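Local coordinates for protein N5-carboxyaminoimidazole ribonucleotide synthetase (Bacillus anthracis, PDB 3QFF) that probably catalyses the ATP-dependent carboxylation of aminoimidazole ribonucleotide to its N5-carboxy derivative in purine biosynthesis, using an ATP-grasp domain, at residues A[198-203]-A[280-285]; A[210-215]-A[308-313]; A[226-231]-A[315-320]. One frame throughout, in Å; residues are numbered along the deposited sequence.

Overall arrangement
From the N terminus, strands 195-203, 209-220 and 223-229 follow one another as antiparallel neighbours in one large sheet, and each supplies the first half of a contact. The second halves come in the same order, so all three contacts cross and none nests. Interaction 1 closes first, when 280-285 returns to 198-203 over 76 intervening residues. Interaction 2 closes over 92, as the loop 308-313 meets 210-215, and interaction 3 over 83, as 315-320 pairs with 226-231. Their centres lie about 9 to 13 Å apart. Together they tie the sheet of the ATP-grasp domain to the loop after strand 270-276 and to the C-terminal region.

Interaction 1 of 3, residues A[198-203]-A[280-285]; sequences SVIVIR and HNSGHY
Ser198 and Ser282 meet through their hydroxyls, joining an inner strand of the ATP-grasp sheet to the short 3-10 turn 281-283 that follows strand 270-276. The OG atoms of Ser198 and Ser282 are 2.7 Å apart, a hydrogen bond in which either may donate. Each CB is directed at the other segment, and chi1 of 73° in both residues, with OG between backbone N and carbonyl carbon, brings the two hydroxyls together. Water 1 adds a second link, lying 2.8 Å from Ser198 OG and donating to Ser282 O, while Asn217 also bonds to Ser198 OG. Ser282 is in turn fixed by His280: Ser282 N donates to His280 ND1 over 3.1 Å, from a position tilted out of the imidazole plane, and Ser282 OG is bonded to the same ND1. The His280 side chain is about 8 Å from the bound ADP. Further along, Ile200 packs on the turn: its CG1 is 4.0 Å from Gly283 CA, and its CD1 reaches 4.1 Å from His280 CB. Solvent completes the contact, for water 2 accepts from Ile200 N at 2.9 Å and is bonded to Tyr285 OH at 3.0 Å.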
ATOM      1  N   SER A 198       4.111  16.945 -15.178  1.00 23.22           N
ATOM      2  CA  SER A 198       5.108  15.890 -15.127  1.00 22.62           C
ATOM      3  C   SER A 198       4.513  14.529 -15.455  1.00 22.26           C
ATOM      4  O   SER A 198       3.320  14.304 -15.273  1.00 22.51           O
ATOM      5  CB  SER A 198       5.830  15.862 -13.780  1.00 22.52           C
ATOM      6  OG  SER A 198       4.983  15.360 -12.766  1.00 23.34           O
ATOM      7  N   VAL A 199       5.365  13.634 -15.947  1.00 22.03           N
ATOM      8  CA  VAL A 199       4.996  12.268 -16.304  1.00 21.73           C
ATOM      9  C   VAL A 199       6.057  11.343 -15.695  1.00 22.45           C
ATOM     10  O   VAL A 199       7.269  11.601 -15.822  1.00 21.50           O
ATOM     11  CB  VAL A 199       4.977  12.062 -17.850  1.00 22.80           C
ATOM     12  CG1 VAL A 199       4.837  10.577 -18.212  1.00 21.10           C
ATOM     13  CG2 VAL A 199       3.849  12.861 -18.504  1.00 22.81           C
ATOM     14  N   ILE A 200       5.593  10.297 -15.007  1.00 22.50           N
ATOM     15  CA  ILE A 200       6.471   9.273 -14.462  1.00 22.69           C
ATOM     16  C   ILE A 200       6.467   8.132 -15.473  1.00 22.26           C
ATOM     17  O   ILE A 200       5.396   7.631 -15.839  1.00 22.42           O
ATOM     18  CB  ILE A 200       5.983   8.716 -13.089  1.00 22.85           C
ATOM     19  CG1 ILE A 200       5.701   9.829 -12.058  1.00 24.51           C
ATOM     20  CG2 ILE A 200       6.982   7.669 -12.529  1.00 23.92           C
ATOM     21  CD1 ILE A 200       6.921  10.554 -11.543  1.00 26.13           C
ATOM     22  N   VAL A 201       7.651   7.756 -15.945  1.00 21.57           N
ATOM     23  CA  VAL A 201       7.775   6.587 -16.818  1.00 21.84           C
ATOM     24  C   VAL A 201       8.613   5.490 -16.145  1.00 21.37           C
ATOM     25  O   VAL A 201       9.580   5.772 -15.410  1.00 21.62           O
ATOM     26  CB  VAL A 201       8.285   6.974 -18.261  1.00 21.67           C
ATOM     27  CG1 VAL A 201       9.515   7.863 -18.192  1.00 23.04           C
ATOM     28  CG2 VAL A 201       8.535   5.731 -19.111  1.00 22.63           C
ATOM     29  N   ILE A 202       8.216   4.244 -16.373  1.00 21.16           N
ATOM     30  CA  ILE A 202       8.879   3.095 -15.775  1.00 21.10           C
ATOM     31  C   ILE A 202       9.376   2.191 -16.877  1.00 21.08           C
ATOM     32  O   ILE A 202       8.619   1.888 -17.800  1.00 21.06           O
ATOM     33  CB  ILE A 202       7.891   2.241 -14.934  1.00 21.16           C
ATOM     34  CG1 ILE A 202       7.044   3.105 -13.993  1.00 21.89           C
ATOM     35  CG2 ILE A 202       8.651   1.081 -14.196  1.00 20.17           C
ATOM     36  CD1 ILE A 202       7.838   3.878 -12.923  1.00 21.87           C
ATOM     37  N   ARG A 203      10.624   1.747 -16.776  1.00 20.92           N
ATOM     38  CA  ARG A 203      11.167   0.786 -17.743  1.00 21.51           C
ATOM     39  C   ARG A 203      11.912  -0.302 -16.995  1.00 21.65           C
ATOM     40  O   ARG A 203      12.824  -0.012 -16.217  1.00 22.04           O
ATOM     41  CB  ARG A 203      12.089   1.469 -18.765  1.00 20.97           C
ATOM     42  CG  ARG A 203      12.510   0.551 -19.904  1.00 22.16           C
ATOM     43  CD  ARG A 203      13.080   1.316 -21.108  1.00 24.58           C
ATOM     44  NE  ARG A 203      13.640   0.398 -22.109  1.00 26.62           N
ATOM     45  CZ  ARG A 203      14.857  -0.145 -22.057  1.00 28.11           C
ATOM     46  NH1 ARG A 203      15.674   0.119 -21.053  1.00 27.04           N
ATOM     47  NH2 ARG A 203      15.262  -0.965 -23.023  1.00 30.77           N
ATOM     48  N   HIS A 280       9.463  10.232  -7.543  1.00 22.87           N
ATOM     49  CA  HIS A 280       9.488  11.661  -7.446  1.00 22.65           C
ATOM     50  C   HIS A 280       8.247  12.113  -6.689  1.00 22.33           C
ATOM     51  O   HIS A 280       7.225  11.419  -6.687  1.00 22.30           O
ATOM     52  CB  HIS A 280       9.504  12.207  -8.876  1.00 23.53           C
ATOM     53  CG  HIS A 280       9.746  13.673  -8.977  1.00 24.61           C
ATOM     54  ND1 HIS A 280       8.718  14.585  -9.099  1.00 27.90           N
ATOM     55  CD2 HIS A 280      10.892  14.390  -9.014  1.00 25.88           C
ATOM     56  CE1 HIS A 280       9.223  15.803  -9.195  1.00 29.42           C
ATOM     57  NE2 HIS A 280      10.541  15.712  -9.155  1.00 28.71           N
ATOM     58  N   ASN A 281       8.344  13.274  -6.048  1.00 22.06           N
ATOM     59  CA  ASN A 281       7.232  13.866  -5.272  1.00 21.86           C
ATOM     60  C   ASN A 281       5.953  14.053  -6.110  1.00 21.79           C
ATOM     61  O   ASN A 281       4.838  13.870  -5.605  1.00 21.36           O
ATOM     62  CB  ASN A 281       7.696  15.206  -4.682  1.00 21.32           C
ATOM     63  CG  ASN A 281       6.825  15.710  -3.528  1.00 22.00           C
ATOM     64  OD1 ASN A 281       5.716  15.227  -3.263  1.00 21.46           O
ATOM     65  ND2 ASN A 281       7.344  16.698  -2.833  1.00 21.10           N
ATOM     66  N   SER A 282       6.114  14.399  -7.388  1.00 21.69           N
ATOM     67  CA  SER A 282       4.973  14.592  -8.290  1.00 21.56           C
ATOM     68  C   SER A 282       4.269  13.270  -8.701  1.00 21.14           C
ATOM     69  O   SER A 282       3.275  13.301  -9.409  1.00 21.54           O
ATOM     70  CB  SER A 282       5.370  15.452  -9.509  1.00 22.05           C
ATOM     71  OG  SER A 282       6.185  14.748 -10.439  1.00 23.32           O
ATOM     72  N   GLY A 283       4.787  12.128  -8.236  1.00 20.74           N
ATOM     73  CA  GLY A 283       4.187  10.813  -8.459  1.00 19.11           C
ATOM     74  C   GLY A 283       3.555  10.170  -7.228  1.00 19.44           C
ATOM     75  O   GLY A 283       3.076   9.032  -7.294  1.00 19.69           O
ATOM     76  N   HIS A 284       3.546  10.868  -6.095  1.00 18.91           N
ATOM     77  CA  HIS A 284       2.954  10.290  -4.868  1.00 19.51           C
ATOM     78  C   HIS A 284       1.454  10.019  -4.987  1.00 19.51           C
ATOM     79  O   HIS A 284       0.918   9.132  -4.298  1.00 19.93           O
ATOM     80  CB  HIS A 284       3.208  11.192  -3.649  1.00 19.77           C
ATOM     81  CG  HIS A 284       4.646  11.302  -3.249  1.00 20.78           C
ATOM     82  ND1 HIS A 284       5.624  10.447  -3.713  1.00 20.92           N
ATOM     83  CD2 HIS A 284       5.261  12.141  -2.377  1.00 20.71           C
ATOM     84  CE1 HIS A 284       6.784  10.776  -3.173  1.00 20.26           C
ATOM     85  NE2 HIS A 284       6.589  11.796  -2.353  1.00 21.89           N
ATOM     86  N   TYR A 285       0.780  10.782  -5.854  1.00 19.43           N
ATOM     87  CA  TYR A 285      -0.637  10.528  -6.138  1.00 19.31           C
ATOM     88  C   TYR A 285      -0.916   9.071  -6.515  1.00 19.12           C
ATOM     89  O   TYR A 285      -2.007   8.572  -6.262  1.00 19.18           O
ATOM     90  CB  TYR A 285      -1.149  11.443  -7.259  1.00 19.48           C
ATOM     91  CG  TYR A 285      -0.732  11.032  -8.655  1.00 19.96           C
ATOM     92  CD1 TYR A 285       0.453  11.506  -9.226  1.00 20.02           C
ATOM     93  CD2 TYR A 285      -1.547  10.191  -9.422  1.00 21.24           C
ATOM     94  CE1 TYR A 285       0.824  11.141 -10.525  1.00 22.32           C
ATOM     95  CE2 TYR A 285      -1.186   9.816 -10.707  1.00 22.45           C
ATOM     96  CZ  TYR A 285      -0.006  10.300 -11.256  1.00 21.39           C
ATOM     97  OH  TYR A 285       0.331   9.917 -12.524  1.00 24.48           O
TER
HETATM   98  O   HOH W   1       3.784  12.886 -12.289  1.00 23.74           O
HETATM   99  O   HOH W   2       2.972  10.745 -13.747  1.00 26.58           O

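Interaction 2 of 3, residues A[210-215]-A[308-313]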
ATOM      1  N   LYS A 210       6.070   1.314 -18.907  1.00 24.91           N
ATOM      2  CA  LYS A 210       4.745   1.797 -18.530  1.00 23.10           C
ATOM      3  C   LYS A 210       4.872   3.276 -18.270  1.00 22.94           C
ATOM      4  O   LYS A 210       5.903   3.732 -17.779  1.00 22.46           O
ATOM      5  CB  LYS A 210       4.210   1.105 -17.270  1.00 23.41           C
ATOM      6  CG  LYS A 210       3.889  -0.388 -17.387  1.00 22.82           C
ATOM      7  CD  LYS A 210       2.615  -0.683 -18.172  1.00 23.85           C
ATOM      8  CE  LYS A 210       2.559  -2.180 -18.421  1.00 25.95           C
ATOM      9  NZ  LYS A 210       1.466  -2.565 -19.323  1.00 30.40           N
ATOM     10  N   VAL A 211       3.815   4.021 -18.581  1.00 22.22           N
ATOM     11  CA  VAL A 211       3.786   5.454 -18.331  1.00 22.31           C
ATOM     12  C   VAL A 211       2.568   5.776 -17.461  1.00 22.08           C
ATOM     13  O   VAL A 211       1.458   5.249 -17.678  1.00 22.57           O
ATOM     14  CB  VAL A 211       3.746   6.267 -19.644  1.00 22.41           C
ATOM     15  CG1 VAL A 211       4.035   7.742 -19.389  1.00 22.34           C
ATOM     16  CG2 VAL A 211       4.765   5.713 -20.628  1.00 24.23           C
ATOM     17  N   PHE A 212       2.785   6.608 -16.459  1.00 21.24           N
ATOM     18  CA  PHE A 212       1.699   7.099 -15.625  1.00 21.72           C
ATOM     19  C   PHE A 212       1.010   8.296 -16.278  1.00 22.45           C
ATOM     20  O   PHE A 212       1.564   8.894 -17.203  1.00 22.44           O
ATOM     21  CB  PHE A 212       2.225   7.479 -14.245  1.00 20.71           C
ATOM     22  CG  PHE A 212       2.429   6.307 -13.353  1.00 20.87           C
ATOM     23  CD1 PHE A 212       3.714   5.778 -13.166  1.00 18.01           C
ATOM     24  CD2 PHE A 212       1.347   5.713 -12.717  1.00 19.26           C
ATOM     25  CE1 PHE A 212       3.913   4.683 -12.315  1.00 21.88           C
ATOM     26  CE2 PHE A 212       1.538   4.613 -11.861  1.00 19.85           C
ATOM     27  CZ  PHE A 212       2.818   4.101 -11.660  1.00 17.85           C
ATOM     28  N   PRO A 213      -0.206   8.633 -15.814  1.00 23.33           N
ATOM     29  CA  PRO A 213      -0.928   9.766 -16.422  1.00 24.15           C
ATOM     30  C   PRO A 213      -0.219  11.089 -16.148  1.00 24.10           C
ATOM     31  O   PRO A 213       0.504  11.209 -15.146  1.00 25.65           O
ATOM     32  CB  PRO A 213      -2.305   9.756 -15.722  1.00 24.41           C
ATOM     33  CG  PRO A 213      -2.395   8.455 -14.990  1.00 24.64           C
ATOM     34  CD  PRO A 213      -0.991   7.949 -14.772  1.00 24.14           C
ATOM     35  N   VAL A 214      -0.444  12.074 -17.012  1.00 23.54           N
ATOM     36  CA  VAL A 214       0.112  13.400 -16.828  1.00 23.26           C
ATOM     37  C   VAL A 214      -0.446  14.086 -15.569  1.00 23.36           C
ATOM     38  O   VAL A 214      -1.653  14.176 -15.388  1.00 23.29           O
ATOM     39  CB  VAL A 214      -0.132  14.325 -18.055  1.00 23.50           C
ATOM     40  CG1 VAL A 214       0.626  15.638 -17.875  1.00 22.79           C
ATOM     41  CG2 VAL A 214       0.268  13.640 -19.381  1.00 25.60           C
ATOM     42  N   ALA A 215       0.451  14.595 -14.728  1.00 23.08           N
ATOM     43  CA  ALA A 215       0.057  15.347 -13.540  1.00 23.32           C
ATOM     44  C   ALA A 215       0.363  16.823 -13.755  1.00 23.59           C
ATOM     45  O   ALA A 215       1.421  17.167 -14.275  1.00 23.11           O
ATOM     46  CB  ALA A 215       0.805  14.847 -12.320  1.00 23.07           C
ATOM     47  N   GLY A 308       3.169  -3.518 -13.342  1.00 22.53           N
ATOM     48  CA  GLY A 308       1.727  -3.416 -13.132  1.00 23.00           C
ATOM     49  C   GLY A 308       1.093  -2.352 -14.014  1.00 22.69           C
ATOM     50  O   GLY A 308       1.789  -1.598 -14.685  1.00 23.20           O
ATOM     51  N   GLU A 309      -0.228  -2.290 -14.015  1.00 23.56           N
ATOM     52  CA  GLU A 309      -0.938  -1.274 -14.805  1.00 24.34           C
ATOM     53  C   GLU A 309      -0.862   0.120 -14.178  1.00 23.89           C
ATOM     54  O   GLU A 309      -0.697   0.253 -12.964  1.00 23.18           O
ATOM     55  CB  GLU A 309      -2.386  -1.710 -15.090  1.00 24.97           C
ATOM     56  CG  GLU A 309      -2.485  -3.088 -15.787  1.00 27.77           C
ATOM     57  CD  GLU A 309      -1.578  -3.208 -17.028  1.00 32.36           C
ATOM     58  OE1 GLU A 309      -1.512  -2.249 -17.822  1.00 34.34           O
ATOM     59  OE2 GLU A 309      -0.936  -4.266 -17.218  1.00 35.14           O
ATOM     60  N   THR A 310      -0.974   1.158 -15.006  1.00 24.00           N
ATOM     61  CA  THR A 310      -0.842   2.538 -14.518  1.00 24.77           C
ATOM     62  C   THR A 310      -2.119   3.360 -14.654  1.00 25.75           C
ATOM     63  O   THR A 310      -2.085   4.597 -14.542  1.00 26.51           O
ATOM     64  CB  THR A 310       0.255   3.288 -15.258  1.00 25.28           C
ATOM     65  OG1 THR A 310      -0.067   3.300 -16.651  1.00 26.05           O
ATOM     66  CG2 THR A 310       1.605   2.622 -15.033  1.00 24.11           C
ATOM     67  N   ASN A 311      -3.233   2.677 -14.903  1.00 25.95           N
ATOM     68  CA  ASN A 311      -4.539   3.308 -15.023  1.00 26.65           C
ATOM     69  C   ASN A 311      -4.876   4.191 -13.844  1.00 26.43           C
ATOM     70  O   ASN A 311      -4.664   3.803 -12.685  1.00 26.38           O
ATOM     71  CB  ASN A 311      -5.623   2.243 -15.150  1.00 27.39           C
ATOM     72  CG  ASN A 311      -5.438   1.377 -16.373  1.00 29.19           C
ATOM     73  OD1 ASN A 311      -5.339   1.885 -17.493  1.00 32.95           O
ATOM     74  ND2 ASN A 311      -5.387   0.066 -16.174  1.00 31.66           N
ATOM     75  N   LEU A 312      -5.410   5.368 -14.148  1.00 25.79           N
ATOM     76  CA  LEU A 312      -5.951   6.258 -13.138  1.00 26.01           C
ATOM     77  C   LEU A 312      -7.343   5.744 -12.765  1.00 26.55           C
ATOM     78  O   LEU A 312      -8.251   5.729 -13.605  1.00 26.21           O
ATOM     79  CB  LEU A 312      -6.038   7.700 -13.648  1.00 25.70           C
ATOM     80  CG  LEU A 312      -6.461   8.703 -12.557  1.00 26.52           C
ATOM     81  CD1 LEU A 312      -5.358   8.898 -11.511  1.00 25.14           C
ATOM     82  CD2 LEU A 312      -6.871  10.017 -13.135  1.00 26.28           C
ATOM     83  N   LEU A 313      -7.494   5.324 -11.512  1.00 25.96           N
ATOM     84  CA  LEU A 313      -8.743   4.731 -11.040  1.00 26.30           C
ATOM     85  C   LEU A 313      -9.693   5.759 -10.430  1.00 26.27           C
ATOM     86  O   LEU A 313     -10.899   5.538 -10.400  1.00 26.62           O
ATOM     87  CB  LEU A 313      -8.461   3.598 -10.044  1.00 26.12           C
ATOM     88  CG  LEU A 313      -7.658   2.399 -10.569  1.00 27.27           C
ATOM     89  CD1 LEU A 313      -7.517   1.337  -9.480  1.00 28.76           C
ATOM     90  CD2 LEU A 313      -8.288   1.806 -11.828  1.00 27.78           C
TER
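Thr310 OG1 donates to Val211 O over 2.7 Å, the shorter of two polar links between segments 210-215 and 308-313. The hydroxyl comes in from above the carbonyl plane, 40° out of it, with a C=O...donor angle of 138°. The other link is a salt bridge from Lys210 NZ to Glu309 OE1, long at 3.3 Å and weak as a hydrogen bond. On its way the lysine passes the carbonyl of Gly308, with Lys210 CG 3.6 Å from Gly308 O, and that oxygen is hydrogen-bonded to Gln297 NE2.

Around these two links lies the packing. Thr310 CG2 sits over the centre of one face of the Phe212 ring, 3.8 Å from its centroid and 11° off the ring normal, a CH-pi contact; Thr310 CB lies over the same face, 3.7 Å from Phe212 CD2. The threonine thus engages two successive residues, the hydroxyl branch on Val211 O and the methyl branch on the phenyl ring. Beyond it, Pro213 CD approaches Thr310 O at 3.5 Å, and Pro213 CG meets Leu312 CB at 4.0 Å.

The two backbones run nearly in the same direction, yet the hydrogen bonds between them come from side chains, so the loop lies beside the strand without joining it by a beta bridge. Glu309 N is also bonded to Tyr340 of the second subunit. The arrangement is that of a connecting segment, leading from helix 294-303 toward strand 316-322, laid against the ATP-grasp sheet close to the subunit interface.

Interaction 3 of 3, residues A[226-231]-A[315-320]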
ATOM      1  N   GLU A 226       0.971  21.156  -4.820  1.00 26.37           N
ATOM      2  CA  GLU A 226      -0.071  20.240  -5.283  1.00 25.88           C
ATOM      3  C   GLU A 226       0.270  19.560  -6.614  1.00 25.76           C
ATOM      4  O   GLU A 226       0.885  20.180  -7.493  1.00 25.17           O
ATOM      5  CB  GLU A 226      -1.399  20.977  -5.447  1.00 25.85           C
ATOM      6  CG  GLU A 226      -2.092  21.279  -4.126  1.00 28.39           C
ATOM      7  CD  GLU A 226      -3.324  22.160  -4.274  1.00 30.86           C
ATOM      8  OE1 GLU A 226      -3.397  22.953  -5.248  1.00 30.64           O
ATOM      9  OE2 GLU A 226      -4.215  22.063  -3.401  1.00 31.79           O
ATOM     10  N   SER A 227      -0.133  18.294  -6.746  1.00 24.95           N
ATOM     11  CA  SER A 227      -0.194  17.610  -8.040  1.00 24.68           C
ATOM     12  C   SER A 227      -1.638  17.231  -8.336  1.00 24.55           C
ATOM     13  O   SER A 227      -2.342  16.665  -7.486  1.00 24.54           O
ATOM     14  CB  SER A 227       0.671  16.351  -8.081  1.00 24.77           C
ATOM     15  OG  SER A 227       2.003  16.669  -7.782  1.00 26.58           O
ATOM     16  N   ILE A 228      -2.068  17.531  -9.547  1.00 23.41           N
ATOM     17  CA  ILE A 228      -3.458  17.355  -9.921  1.00 23.53           C
ATOM     18  C   ILE A 228      -3.528  16.390 -11.086  1.00 23.44           C
ATOM     19  O   ILE A 228      -2.867  16.600 -12.098  1.00 23.24           O
ATOM     20  CB  ILE A 228      -4.073  18.689 -10.362  1.00 23.27           C
ATOM     21  CG1 ILE A 228      -3.923  19.762  -9.272  1.00 23.32           C
ATOM     22  CG2 ILE A 228      -5.521  18.484 -10.782  1.00 23.89           C
ATOM     23  CD1 ILE A 228      -4.108  21.232  -9.813  1.00 25.12           C
ATOM     24  N   VAL A 229      -4.342  15.348 -10.948  1.00 23.55           N
ATOM     25  CA  VAL A 229      -4.422  14.300 -11.946  1.00 23.71           C
ATOM     26  C   VAL A 229      -5.890  13.902 -12.133  1.00 24.38           C
ATOM     27  O   VAL A 229      -6.552  13.524 -11.165  1.00 24.47           O
ATOM     28  CB  VAL A 229      -3.594  13.061 -11.523  1.00 23.19           C
ATOM     29  CG1 VAL A 229      -3.316  12.157 -12.719  1.00 22.87           C
ATOM     30  CG2 VAL A 229      -2.284  13.485 -10.856  1.00 23.38           C
ATOM     31  N   PRO A 230      -6.405  13.961 -13.377  1.00 25.20           N
ATOM     32  CA  PRO A 230      -5.729  14.303 -14.639  1.00 25.61           C
ATOM     33  C   PRO A 230      -5.320  15.773 -14.691  1.00 25.94           C
ATOM     34  O   PRO A 230      -6.020  16.634 -14.151  1.00 25.41           O
ATOM     35  CB  PRO A 230      -6.798  14.006 -15.707  1.00 26.30           C
ATOM     36  CG  PRO A 230      -7.840  13.150 -15.000  1.00 26.82           C
ATOM     37  CD  PRO A 230      -7.825  13.639 -13.591  1.00 24.60           C
ATOM     38  N   ALA A 231      -4.163  16.048 -15.283  1.00 26.54           N
ATOM     39  CA  ALA A 231      -3.738  17.437 -15.505  1.00 27.44           C
ATOM     40  C   ALA A 231      -4.834  18.157 -16.293  1.00 27.72           C
ATOM     41  O   ALA A 231      -5.450  17.569 -17.176  1.00 28.38           O
ATOM     42  CB  ALA A 231      -2.406  17.481 -16.266  1.00 27.10           C
ATOM     43  N   PRO A 315      -9.798  10.433  -9.917  1.00 24.87           N
ATOM     44  CA  PRO A 315      -9.085  11.713  -9.922  1.00 24.70           C
ATOM     45  C   PRO A 315      -8.562  12.086  -8.519  1.00 24.19           C
ATOM     46  O   PRO A 315      -9.177  11.730  -7.507  1.00 24.79           O
ATOM     47  CB  PRO A 315     -10.146  12.709 -10.425  1.00 24.66           C
ATOM     48  CG  PRO A 315     -11.102  11.871 -11.225  1.00 24.63           C
ATOM     49  CD  PRO A 315     -11.158  10.558 -10.479  1.00 25.34           C
ATOM     50  N   VAL A 316      -7.431  12.783  -8.467  1.00 23.19           N
ATOM     51  CA  VAL A 316      -6.716  12.991  -7.218  1.00 22.27           C
ATOM     52  C   VAL A 316      -6.009  14.343  -7.184  1.00 22.37           C
ATOM     53  O   VAL A 316      -5.521  14.845  -8.211  1.00 23.11           O
ATOM     54  CB  VAL A 316      -5.702  11.809  -6.945  1.00 22.51           C
ATOM     55  CG1 VAL A 316      -4.755  11.605  -8.144  1.00 21.82           C
ATOM     56  CG2 VAL A 316      -4.891  12.019  -5.628  1.00 21.43           C
ATOM     57  N   VAL A 317      -5.975  14.944  -6.004  1.00 22.20           N
ATOM     58  CA  VAL A 317      -5.073  16.063  -5.738  1.00 21.46           C
ATOM     59  C   VAL A 317      -4.167  15.640  -4.610  1.00 22.30           C
ATOM     60  O   VAL A 317      -4.634  15.378  -3.488  1.00 21.90           O
ATOM     61  CB  VAL A 317      -5.836  17.373  -5.346  1.00 21.66           C
ATOM     62  CG1 VAL A 317      -4.873  18.470  -4.907  1.00 18.94           C
ATOM     63  CG2 VAL A 317      -6.674  17.850  -6.526  1.00 20.86           C
ATOM     64  N   MET A 318      -2.872  15.560  -4.904  1.00 21.79           N
ATOM     65  CA  MET A 318      -1.893  15.351  -3.864  1.00 21.96           C
ATOM     66  C   MET A 318      -1.516  16.709  -3.297  1.00 22.30           C
ATOM     67  O   MET A 318      -1.275  17.653  -4.066  1.00 22.46           O
ATOM     68  CB  MET A 318      -0.636  14.665  -4.401  1.00 21.97           C
ATOM     69  CG  MET A 318       0.338  14.341  -3.265  1.00 23.08           C
ATOM     70  SD  MET A 318       2.059  14.653  -3.604  1.00 30.00           S
ATOM     71  CE  MET A 318       2.114  16.448  -3.767  1.00 27.90           C
ATOM     72  N   VAL A 319      -1.510  16.825  -1.968  1.00 22.09           N
ATOM     73  CA  VAL A 319      -1.006  18.037  -1.323  1.00 22.49           C
ATOM     74  C   VAL A 319       0.166  17.710  -0.419  1.00 22.47           C
ATOM     75  O   VAL A 319       0.086  16.800   0.406  1.00 22.55           O
ATOM     76  CB  VAL A 319      -2.086  18.775  -0.488  1.00 22.52           C
ATOM     77  CG1 VAL A 319      -1.644  20.231  -0.248  1.00 22.94           C
ATOM     78  CG2 VAL A 319      -3.404  18.767  -1.198  1.00 23.66           C
ATOM     79  N   ASN A 320       1.264  18.443  -0.570  1.00 22.85           N
ATOM     80  CA  ASN A 320       2.416  18.250   0.303  1.00 23.75           C
ATOM     81  C   ASN A 320       2.194  18.765   1.722  1.00 23.77           C
ATOM     82  O   ASN A 320       1.580  19.817   1.904  1.00 22.91           O
ATOM     83  CB  ASN A 320       3.667  18.944  -0.275  1.00 23.84           C
ATOM     84  CG  ASN A 320       4.587  17.987  -1.013  1.00 24.98           C
ATOM     85  OD1 ASN A 320       4.402  16.767  -0.999  1.00 24.37           O
ATOM     86  ND2 ASN A 320       5.608  18.545  -1.649  1.00 26.96           N
TER
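Glu226 turns one face of its flat carboxylate toward Val317, whose CG1 lies 4.1 Å from Glu226 CD. Val319 CG2 approaches the same group much nearer its plane, 4.0 Å from Glu226 OE2. Chi2 of 173° puts CD anti to CA, and the carboxylate touches both valines. The Glu226 and Val319 side chains lie side by side, Glu226 CG 4.0 Å from Val319 CG1. At the far end the rings of Pro230 (after a cis peptide bond) and Pro315 cross, Pro230 CD 4.0 Å from Pro315 CB.

Between these ends the strands form a regular antiparallel pair, 172° between their N-to-C directions. Hydrogen-bonded pairs Ser227-Met318 and Val229-Val316 alternate with non-hydrogen-bonded Glu226-Val319 and Ile228-Val317. This pairing carries the large sheet from the ATP-grasp domain into the C-terminal family region. Each hydrogen-bonded pair has two opposed bonds: Met318 N to Ser227 O is 2.9 Å and its return, Ser227 N to Met318 O, 3.0 Å. Both donors of the Val229-Val316 pair lie nearly along the C=O axis, whereas Ser227 N is tilted 19° from the Met318 carbonyl plane.

On the face carrying Ser227 and Val229, Val316 CG1 lies 3.9 Å from Val229 CB. Met318, bent at chi2 and chi3, brings CE into van der Waals contact with Ser227 OG (4.0 Å), which is hydrogen-bonded to Asn217 OD1. On the opposite face helix 365-374 packs against Glu226, Ile228 and Val317.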